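Local structure of beta-phosphoglucomutase (Bacteroides vulgatus, 3DV9) at residues N40-F54 / A92-C104. The protein probably interconverts beta-glucose 1-phosphate and glucose 6-phosphate as a magnesium-dependent phosphoglucomutase of the haloacid dehalogenase superfamily. Numbering follows the deposited sequence.
Sequences NHAESWHKIMKRFGF and AIYQAKTEEFNKC
Asn40 holds CG opposite its backbone N (chi1 -173°), and Phe101 does the same (chi1 -176°), which brings amide and ring together in a stack; ND2 of Asn40 sits 3.1 Å above the Phe101 ring plane, over the centre. In the amide's own plane, ND2 then donates a nearly straight hydrogen bond, 2.9 Å, to Phe101 O, an oxygen that also accepts a bond from Cys104 N. Phe101 CE1 in turn covers one face of the His41 imidazole. At that ring's edge, ND1 lies 3.0 Å from Lys97 NZ; the lysine chain, bent at its last three torsions, brings NZ there, while its CD rests on the five-membered ring of Trp45. The two helix segments, from the helical cap inserted after the first strand of the HAD fold, run at 135° to each other and pack knobs-into-holes: Ile48 sits among Ile93, Ala96, Lys97 and Glu100. His41 NE2 bonds weakly to Asp31, one of the magnesium ligands, so this end of the interface borders the probable active site. On the outer side, Glu100 OE2 and Lys47 NZ, 3.1 Å apart, form a salt bridge whose hydrogen bond is weak, and OE1 is salt-bridged to Lys103 NZ (2.8 Å). At the far end, Ile93 CG1 points into the Phe52 face, 3.5 Å from its centroid, and CD1 touches the edge of Phe54.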
ATOM      1  N   ASN A  40      -0.668  -6.123  14.124  1.00 20.96           N
ATOM      2  CA  ASN A  40       0.135  -5.385  15.120  0.50 21.09           C
ATOM      3  C   ASN A  40      -0.086  -3.886  15.016  1.00 20.65           C
ATOM      4  O   ASN A  40      -0.279  -3.209  16.034  1.00 21.11           O
ATOM      5  CB  ASN A  40       1.639  -5.705  14.998  0.50 21.60           C
ATOM      6  CG  ASN A  40       2.487  -5.091  16.141  0.50 21.81           C
ATOM      7  OD1 ASN A  40       1.957  -4.578  17.125  0.50 23.33           O
ATOM      8  ND2 ASN A  40       3.809  -5.144  15.993  0.50 22.18           N
ATOM      9  N   HIS A  41      -0.052  -3.349  13.797  1.00 20.01           N
ATOM     10  CA  HIS A  41      -0.286  -1.901  13.632  1.00 19.81           C
ATOM     11  C   HIS A  41      -1.673  -1.500  14.196  1.00 20.31           C
ATOM     12  O   HIS A  41      -1.802  -0.535  14.933  1.00 20.14           O
ATOM     13  CB  HIS A  41      -0.226  -1.481  12.158  1.00 19.50           C
ATOM     14  CG  HIS A  41       1.154  -1.359  11.588  1.00 21.08           C
ATOM     15  ND1 HIS A  41       2.043  -0.377  11.979  1.00 23.57           N
ATOM     16  CD2 HIS A  41       1.759  -2.035  10.586  1.00 19.94           C
ATOM     17  CE1 HIS A  41       3.161  -0.499  11.282  1.00 22.21           C
ATOM     18  NE2 HIS A  41       3.009  -1.486  10.415  1.00 19.55           N
ATOM     19  N   ALA A  42      -2.718  -2.225  13.812  1.00 21.00           N
ATOM     20  CA  ALA A  42      -4.091  -1.928  14.303  1.00 22.63           C
ATOM     21  C   ALA A  42      -4.253  -1.989  15.826  1.00 24.29           C
ATOM     22  O   ALA A  42      -4.854  -1.079  16.440  1.00 22.86           O
ATOM     23  CB  ALA A  42      -5.119  -2.865  13.598  1.00 22.54           C
ATOM     24  N   GLU A  43      -3.767  -3.073  16.428  1.00 24.42           N
ATOM     25  CA  GLU A  43      -3.763  -3.208  17.888  1.00 26.09           C
ATOM     26  C   GLU A  43      -2.940  -2.108  18.580  1.00 25.59           C
ATOM     27  O   GLU A  43      -3.419  -1.533  19.566  1.00 24.91           O
ATOM     28  CB  GLU A  43      -3.289  -4.608  18.302  1.00 26.79           C
ATOM     29  CG  GLU A  43      -3.306  -4.872  19.833  1.00 29.94           C
ATOM     30  CD  GLU A  43      -4.699  -4.778  20.435  1.00 36.33           C
ATOM     31  OE1 GLU A  43      -5.679  -4.686  19.680  1.00 42.46           O
ATOM     32  OE2 GLU A  43      -4.834  -4.809  21.670  1.00 39.27           O
ATOM     33  N   SER A  44      -1.742  -1.813  18.064  1.00 24.16           N
ATOM     34  CA  SER A  44      -0.884  -0.746  18.615  1.00 25.35           C
ATOM     35  C   SER A  44      -1.544   0.613  18.530  1.00 25.15           C
ATOM     36  O   SER A  44      -1.509   1.396  19.492  1.00 24.83           O
ATOM     37  CB  SER A  44       0.471  -0.688  17.911  1.00 25.06           C
ATOM     38  OG  SER A  44       1.157  -1.910  18.093  1.00 28.57           O
ATOM     39  N   TRP A  45      -2.140   0.915  17.383  1.00 24.05           N
ATOM     40  CA  TRP A  45      -2.822   2.198  17.242  1.00 23.32           C
ATOM     41  C   TRP A  45      -3.982   2.251  18.233  1.00 22.19           C
ATOM     42  O   TRP A  45      -4.162   3.262  18.923  1.00 22.25           O
ATOM     43  CB  TRP A  45      -3.375   2.402  15.844  1.00 22.96           C
ATOM     44  CG  TRP A  45      -2.451   3.100  14.939  1.00 23.65           C
ATOM     45  CD1 TRP A  45      -1.797   2.565  13.847  1.00 23.82           C
ATOM     46  CD2 TRP A  45      -2.039   4.469  15.020  1.00 25.14           C
ATOM     47  NE1 TRP A  45      -1.033   3.528  13.239  1.00 23.91           N
ATOM     48  CE2 TRP A  45      -1.163   4.706  13.936  1.00 25.57           C
ATOM     49  CE3 TRP A  45      -2.341   5.525  15.898  1.00 23.65           C
ATOM     50  CZ2 TRP A  45      -0.564   5.961  13.715  1.00 25.17           C
ATOM     51  CZ3 TRP A  45      -1.771   6.766  15.665  1.00 24.86           C
ATOM     52  CH2 TRP A  45      -0.880   6.972  14.592  1.00 25.03           C
ATOM     53  N   HIS A  46      -4.765   1.171  18.293  1.00 22.91           N
ATOM     54  CA  HIS A  46      -5.952   1.145  19.144  1.00 23.70           C
ATOM     55  C   HIS A  46      -5.579   1.384  20.622  1.00 23.99           C
ATOM     56  O   HIS A  46      -6.187   2.225  21.328  1.00 23.87           O
ATOM     57  CB  HIS A  46      -6.679  -0.191  19.018  1.00 23.94           C
ATOM     58  CG  HIS A  46      -7.695  -0.385  20.092  1.00 26.82           C
ATOM     59  ND1 HIS A  46      -8.834   0.385  20.177  1.00 28.55           N
ATOM     60  CD2 HIS A  46      -7.717  -1.216  21.155  1.00 29.90           C
ATOM     61  CE1 HIS A  46      -9.527   0.016  21.238  1.00 31.25           C
ATOM     62  NE2 HIS A  46      -8.861  -0.938  21.859  1.00 32.39           N
ATOM     63  N   LYS A  47      -4.576   0.639  21.073  1.00 24.60           N
ATOM     64  CA  LYS A  47      -4.130   0.667  22.457  1.00 25.83           C
ATOM     65  C   LYS A  47      -3.485   1.999  22.847  1.00 25.78           C
ATOM     66  O   LYS A  47      -3.759   2.519  23.933  1.00 25.13           O
ATOM     67  CB  LYS A  47      -3.167  -0.497  22.690  1.00 27.43           C
ATOM     68  CG  LYS A  47      -2.591  -0.616  24.097  1.00 30.05           C
ATOM     69  CD  LYS A  47      -1.676  -1.828  24.160  1.00 35.07           C
ATOM     70  CE  LYS A  47      -0.866  -1.842  25.426  1.00 38.41           C
ATOM     71  NZ  LYS A  47      -0.409  -3.234  25.683  1.00 39.56           N
ATOM     72  N   ILE A  48      -2.634   2.545  21.965  1.00 23.92           N
ATOM     73  CA  ILE A  48      -1.953   3.799  22.241  1.00 22.98           C
ATOM     74  C   ILE A  48      -2.926   4.993  22.223  1.00 22.38           C
ATOM     75  O   ILE A  48      -2.857   5.880  23.060  1.00 21.41           O
ATOM     76  CB  ILE A  48      -0.771   4.006  21.265  1.00 23.51           C
ATOM     77  CG1 ILE A  48       0.328   2.987  21.552  1.00 24.36           C
ATOM     78  CG2 ILE A  48      -0.245   5.463  21.314  1.00 23.16           C
ATOM     79  CD1 ILE A  48       0.515   2.691  23.044  1.00 27.59           C
HETATM   80  N   MSE A  49      -3.812   5.022  21.244  1.00 21.88           N
HETATM   81  CA  MSE A  49      -4.872   6.025  21.208  1.00 22.24           C
HETATM   82  C   MSE A  49      -5.706   6.000  22.481  1.00 21.86           C
HETATM   83  O   MSE A  49      -6.018   7.056  23.029  1.00 22.61           O
HETATM   84  CB  MSE A  49      -5.748   5.838  19.956  1.00 21.26           C
HETATM   85  CG  MSE A  49      -5.005   6.278  18.670  1.00 20.70           C
HETATM   86 SE   MSE A  49      -4.606   8.200  18.659  0.70 23.24          SE
HETATM   87  CE  MSE A  49      -6.317   8.869  18.015  1.00 22.77           C
ATOM     88  N   LYS A  50      -6.030   4.800  22.964  1.00 22.66           N
ATOM     89  CA  LYS A  50      -6.782   4.637  24.237  1.00 23.61           C
ATOM     90  C   LYS A  50      -6.024   5.258  25.419  1.00 22.85           C
ATOM     91  O   LYS A  50      -6.630   5.940  26.267  1.00 23.95           O
ATOM     92  CB  LYS A  50      -7.079   3.150  24.503  1.00 23.88           C
ATOM     93  CG  LYS A  50      -7.942   2.886  25.720  1.00 28.10           C
ATOM     94  CD  LYS A  50      -8.219   1.387  25.833  1.00 33.20           C
ATOM     95  CE  LYS A  50      -9.043   0.993  27.071  1.00 38.62           C
ATOM     96  NZ  LYS A  50     -10.526   0.944  26.838  1.00 41.54           N
ATOM     97  N   ARG A  51      -4.708   5.036  25.457  1.00 22.19           N
ATOM     98  CA  ARG A  51      -3.847   5.564  26.504  1.00 21.27           C
ATOM     99  C   ARG A  51      -3.867   7.096  26.531  1.00 21.44           C
ATOM    100  O   ARG A  51      -3.744   7.702  27.601  1.00 20.26           O
ATOM    101  CB  ARG A  51      -2.399   5.100  26.294  1.00 21.67           C
ATOM    102  CG  ARG A  51      -1.486   5.485  27.427  1.00 21.08           C
ATOM    103  CD  ARG A  51      -0.033   5.139  27.083  1.00 24.74           C
ATOM    104  NE  ARG A  51       0.058   3.680  26.904  1.00 27.93           N
ATOM    105  CZ  ARG A  51       1.095   3.058  26.344  1.00 29.27           C
ATOM    106  NH1 ARG A  51       2.124   3.752  25.887  1.00 28.09           N
ATOM    107  NH2 ARG A  51       1.075   1.722  26.216  1.00 29.39           N
ATOM    108  N   PHE A  52      -3.972   7.710  25.355  1.00 19.80           N
ATOM    109  CA  PHE A  52      -4.050   9.175  25.215  1.00 20.62           C
ATOM    110  C   PHE A  52      -5.501   9.712  25.301  1.00 20.63           C
ATOM    111  O   PHE A  52      -5.761  10.880  25.094  1.00 20.86           O
ATOM    112  CB  PHE A  52      -3.363   9.606  23.925  1.00 20.48           C
ATOM    113  CG  PHE A  52      -1.870   9.628  24.019  1.00 21.87           C
ATOM    114  CD1 PHE A  52      -1.192  10.835  24.242  1.00 19.47           C
ATOM    115  CD2 PHE A  52      -1.123   8.449  23.876  1.00 21.37           C
ATOM    116  CE1 PHE A  52       0.184  10.874  24.332  1.00 22.21           C
ATOM    117  CE2 PHE A  52       0.292   8.473  23.968  1.00 20.75           C
ATOM    118  CZ  PHE A  52       0.941   9.682  24.181  1.00 21.12           C
ATOM    119  N   GLY A  53      -6.441   8.848  25.643  1.00 21.11           N
ATOM    120  CA  GLY A  53      -7.830   9.267  25.871  1.00 21.93           C
ATOM    121  C   GLY A  53      -8.703   9.333  24.625  1.00 22.36           C
ATOM    122  O   GLY A  53      -9.777   9.914  24.661  1.00 23.60           O
ATOM    123  N   PHE A  54      -8.245   8.713  23.529  1.00 22.42           N
ATOM    124  CA  PHE A  54      -8.956   8.709  22.260  1.00 22.75           C
ATOM    125  C   PHE A  54      -9.511   7.322  21.894  1.00 23.23           C
ATOM    126  O   PHE A  54      -8.888   6.297  22.179  1.00 24.66           O
ATOM    127  CB  PHE A  54      -8.013   9.120  21.116  1.00 22.47           C
ATOM    128  CG  PHE A  54      -7.521  10.550  21.175  1.00 21.95           C
ATOM    129  CD1 PHE A  54      -8.408  11.632  21.079  1.00 20.96           C
ATOM    130  CD2 PHE A  54      -6.146  10.819  21.285  1.00 21.90           C
ATOM    131  CE1 PHE A  54      -7.952  12.966  21.109  1.00 23.06           C
ATOM    132  CE2 PHE A  54      -5.664  12.178  21.316  1.00 21.69           C
ATOM    133  CZ  PHE A  54      -6.576  13.240  21.227  1.00 23.85           C
ATOM    134  N   ALA A  92       4.120  12.701  20.660  1.00 30.28           N
ATOM    135  CA  ALA A  92       3.995  11.785  21.797  1.00 30.16           C
ATOM    136  C   ALA A  92       3.242  10.509  21.417  1.00 29.83           C
ATOM    137  O   ALA A  92       3.644   9.396  21.780  1.00 29.48           O
ATOM    138  CB  ALA A  92       3.296  12.483  22.953  1.00 29.46           C
ATOM    139  N   ILE A  93       2.145  10.683  20.684  1.00 29.41           N
ATOM    140  CA  ILE A  93       1.323   9.561  20.262  1.00 30.18           C
ATOM    141  C   ILE A  93       2.121   8.707  19.276  1.00 30.15           C
ATOM    142  O   ILE A  93       2.237   7.498  19.464  1.00 30.33           O
ATOM    143  CB  ILE A  93      -0.011  10.029  19.675  1.00 29.63           C
ATOM    144  CG1 ILE A  93      -0.849  10.701  20.779  1.00 30.22           C
ATOM    145  CG2 ILE A  93      -0.759   8.838  18.986  1.00 28.92           C
ATOM    146  CD1 ILE A  93      -2.071  11.535  20.254  1.00 31.60           C
ATOM    147  N   TYR A  94       2.714   9.326  18.255  1.00 32.06           N
ATOM    148  CA  TYR A  94       3.486   8.519  17.311  1.00 34.44           C
ATOM    149  C   TYR A  94       4.625   7.746  18.000  1.00 35.36           C
ATOM    150  O   TYR A  94       4.836   6.552  17.705  1.00 35.92           O
ATOM    151  CB  TYR A  94       3.999   9.316  16.101  1.00 36.13           C
ATOM    152  CG  TYR A  94       4.433   8.387  14.972  1.00 39.13           C
ATOM    153  CD1 TYR A  94       3.509   7.509  14.355  1.00 40.09           C
ATOM    154  CD2 TYR A  94       5.766   8.346  14.539  1.00 40.48           C
ATOM    155  CE1 TYR A  94       3.901   6.637  13.336  1.00 41.84           C
ATOM    156  CE2 TYR A  94       6.169   7.462  13.505  1.00 41.42           C
ATOM    157  CZ  TYR A  94       5.228   6.613  12.911  1.00 40.50           C
ATOM    158  OH  TYR A  94       5.608   5.750  11.887  1.00 42.94           O
ATOM    159  N   GLN A  95       5.333   8.399  18.934  1.00 35.36           N
ATOM    160  CA  GLN A  95       6.430   7.748  19.655  0.50 35.82           C
ATOM    161  C   GLN A  95       5.926   6.538  20.443  1.00 35.58           C
ATOM    162  O   GLN A  95       6.525   5.456  20.398  1.00 35.82           O
ATOM    163  CB  GLN A  95       7.160   8.737  20.581  0.50 35.38           C
ATOM    164  CG  GLN A  95       8.158   9.651  19.866  0.50 36.41           C
ATOM    165  CD  GLN A  95       9.071  10.431  20.820  0.50 36.64           C
ATOM    166  OE1 GLN A  95       9.044  10.230  22.040  0.50 38.73           O
ATOM    167  NE2 GLN A  95       9.880  11.336  20.260  0.50 36.20           N
ATOM    168  N   ALA A  96       4.820   6.719  21.163  1.00 35.19           N
ATOM    169  CA  ALA A  96       4.262   5.629  21.954  1.00 34.93           C
ATOM    170  C   ALA A  96       3.824   4.462  21.061  1.00 35.34           C
ATOM    171  O   ALA A  96       4.002   3.296  21.420  1.00 35.15           O
ATOM    172  CB  ALA A  96       3.101   6.120  22.837  1.00 35.42           C
ATOM    173  N   LYS A  97       3.269   4.790  19.899  1.00 34.44           N
ATOM    174  CA  LYS A  97       2.774   3.795  18.968  1.00 36.24           C
ATOM    175  C   LYS A  97       3.928   2.982  18.372  1.00 36.59           C
ATOM    176  O   LYS A  97       3.825   1.754  18.220  1.00 37.36           O
ATOM    177  CB  LYS A  97       1.958   4.469  17.865  1.00 35.51           C
ATOM    178  CG  LYS A  97       1.297   3.465  16.872  1.00 35.79           C
ATOM    179  CD  LYS A  97       1.766   3.750  15.482  1.00 38.87           C
ATOM    180  CE  LYS A  97       2.886   2.813  15.054  1.00 40.91           C
ATOM    181  NZ  LYS A  97       2.442   1.640  14.205  1.00 37.73           N
ATOM    182  N   THR A  98       4.995   3.684  18.000  1.00 37.17           N
ATOM    183  CA  THR A  98       6.217   3.069  17.476  1.00 37.71           C
ATOM    184  C   THR A  98       6.772   2.052  18.491  1.00 37.70           C
ATOM    185  O   THR A  98       7.034   0.890  18.138  1.00 38.09           O
ATOM    186  CB  THR A  98       7.293   4.164  17.153  1.00 37.50           C
ATOM    187  OG1 THR A  98       6.797   5.018  16.113  1.00 38.84           O
ATOM    188  CG2 THR A  98       8.600   3.549  16.687  1.00 38.42           C
ATOM    189  N   GLU A  99       6.916   2.504  19.744  1.00 37.19           N
ATOM    190  CA  GLU A  99       7.427   1.677  20.839  0.60 37.31           C
ATOM    191  C   GLU A  99       6.532   0.470  21.087  1.00 36.28           C
ATOM    192  O   GLU A  99       7.018  -0.623  21.364  1.00 36.34           O
ATOM    193  CB  GLU A  99       7.557   2.510  22.128  0.60 37.03           C
ATOM    194  CG  GLU A  99       8.166   1.763  23.331  0.60 38.83           C
ATOM    195  CD  GLU A  99       8.633   2.665  24.476  0.60 38.85           C
ATOM    196  OE1 GLU A  99       8.762   3.898  24.289  0.60 41.81           O
ATOM    197  OE2 GLU A  99       8.906   2.131  25.580  0.60 41.21           O
ATOM    198  N   GLU A 100       5.218   0.684  21.000  1.00 35.24           N
ATOM    199  CA  GLU A 100       4.256  -0.388  21.237  1.00 34.40           C
ATOM    200  C   GLU A 100       4.325  -1.469  20.150  1.00 34.24           C
ATOM    201  O   GLU A 100       4.308  -2.667  20.454  1.00 33.43           O
ATOM    202  CB  GLU A 100       2.831   0.171  21.344  1.00 33.90           C
ATOM    203  CG  GLU A 100       1.798  -0.842  21.814  1.00 34.46           C
ATOM    204  CD  GLU A 100       2.078  -1.407  23.200  1.00 36.70           C
ATOM    205  OE1 GLU A 100       2.766  -0.742  24.007  1.00 37.74           O
ATOM    206  OE2 GLU A 100       1.592  -2.528  23.482  1.00 37.03           O
ATOM    207  N   PHE A 101       4.376  -1.034  18.892  1.00 34.65           N
ATOM    208  CA  PHE A 101       4.534  -1.958  17.763  1.00 34.52           C
ATOM    209  C   PHE A 101       5.787  -2.812  17.969  1.00 34.94           C
ATOM    210  O   PHE A 101       5.755  -4.036  17.774  1.00 35.51           O
ATOM    211  CB  PHE A 101       4.665  -1.189  16.448  1.00 34.45           C
ATOM    212  CG  PHE A 101       4.744  -2.083  15.212  1.00 32.77           C
ATOM    213  CD1 PHE A 101       3.609  -2.332  14.459  1.00 30.33           C
ATOM    214  CD2 PHE A 101       5.957  -2.653  14.799  1.00 32.65           C
ATOM    215  CE1 PHE A 101       3.656  -3.146  13.328  1.00 30.79           C
ATOM    216  CE2 PHE A 101       6.012  -3.476  13.663  1.00 31.52           C
ATOM    217  CZ  PHE A 101       4.854  -3.723  12.926  1.00 32.28           C
ATOM    218  N   ASN A 102       6.880  -2.161  18.358  1.00 35.13           N
ATOM    219  CA  ASN A 102       8.180  -2.840  18.523  1.00 34.42           C
ATOM    220  C   ASN A 102       8.239  -3.851  19.668  1.00 34.52           C
ATOM    221  O   ASN A 102       9.276  -4.514  19.857  1.00 34.92           O
ATOM    222  CB  ASN A 102       9.326  -1.826  18.588  1.00 34.68           C
ATOM    223  CG  ASN A 102       9.564  -1.144  17.249  1.00 34.78           C
ATOM    224  OD1 ASN A 102       9.314  -1.728  16.188  1.00 34.77           O
ATOM    225  ND2 ASN A 102      10.014   0.101  17.289  1.00 33.47           N
ATOM    226  N   LYS A 103       7.132  -3.982  20.408  1.00 33.65           N
ATOM    227  CA  LYS A 103       7.073  -5.037  21.409  0.50 33.41           C
ATOM    228  C   LYS A 103       6.956  -6.360  20.668  0.50 33.20           C
ATOM    229  O   LYS A 103       7.254  -7.420  21.217  0.50 33.16           O
ATOM    230  CB  LYS A 103       5.952  -4.810  22.431  0.50 33.07           C
ATOM    231  CG  LYS A 103       6.357  -3.802  23.503  0.50 33.30           C
ATOM    232  CD  LYS A 103       5.181  -3.232  24.300  0.50 32.43           C
ATOM    233  CE  LYS A 103       5.689  -1.982  25.060  0.50 31.65           C
ATOM    234  NZ  LYS A 103       4.639  -1.391  25.937  0.50 31.08           N
ATOM    235  N   CYS A 104       6.578  -6.261  19.387  0.50 32.95           N
ATOM    236  CA  CYS A 104       6.458  -7.405  18.503  0.50 32.80           C
ATOM    237  C   CYS A 104       6.858  -7.044  17.066  0.50 32.51           C
ATOM    238  O   CYS A 104       6.036  -7.120  16.148  0.50 33.23           O
ATOM    239  CB  CYS A 104       5.004  -7.877  18.515  0.50 32.90           C
ATOM    240  SG  CYS A 104       4.814  -9.629  18.389  0.50 32.53           S
TER
HETATM  241  O   HOH W   1       4.251   2.756  24.027  1.00 36.53           O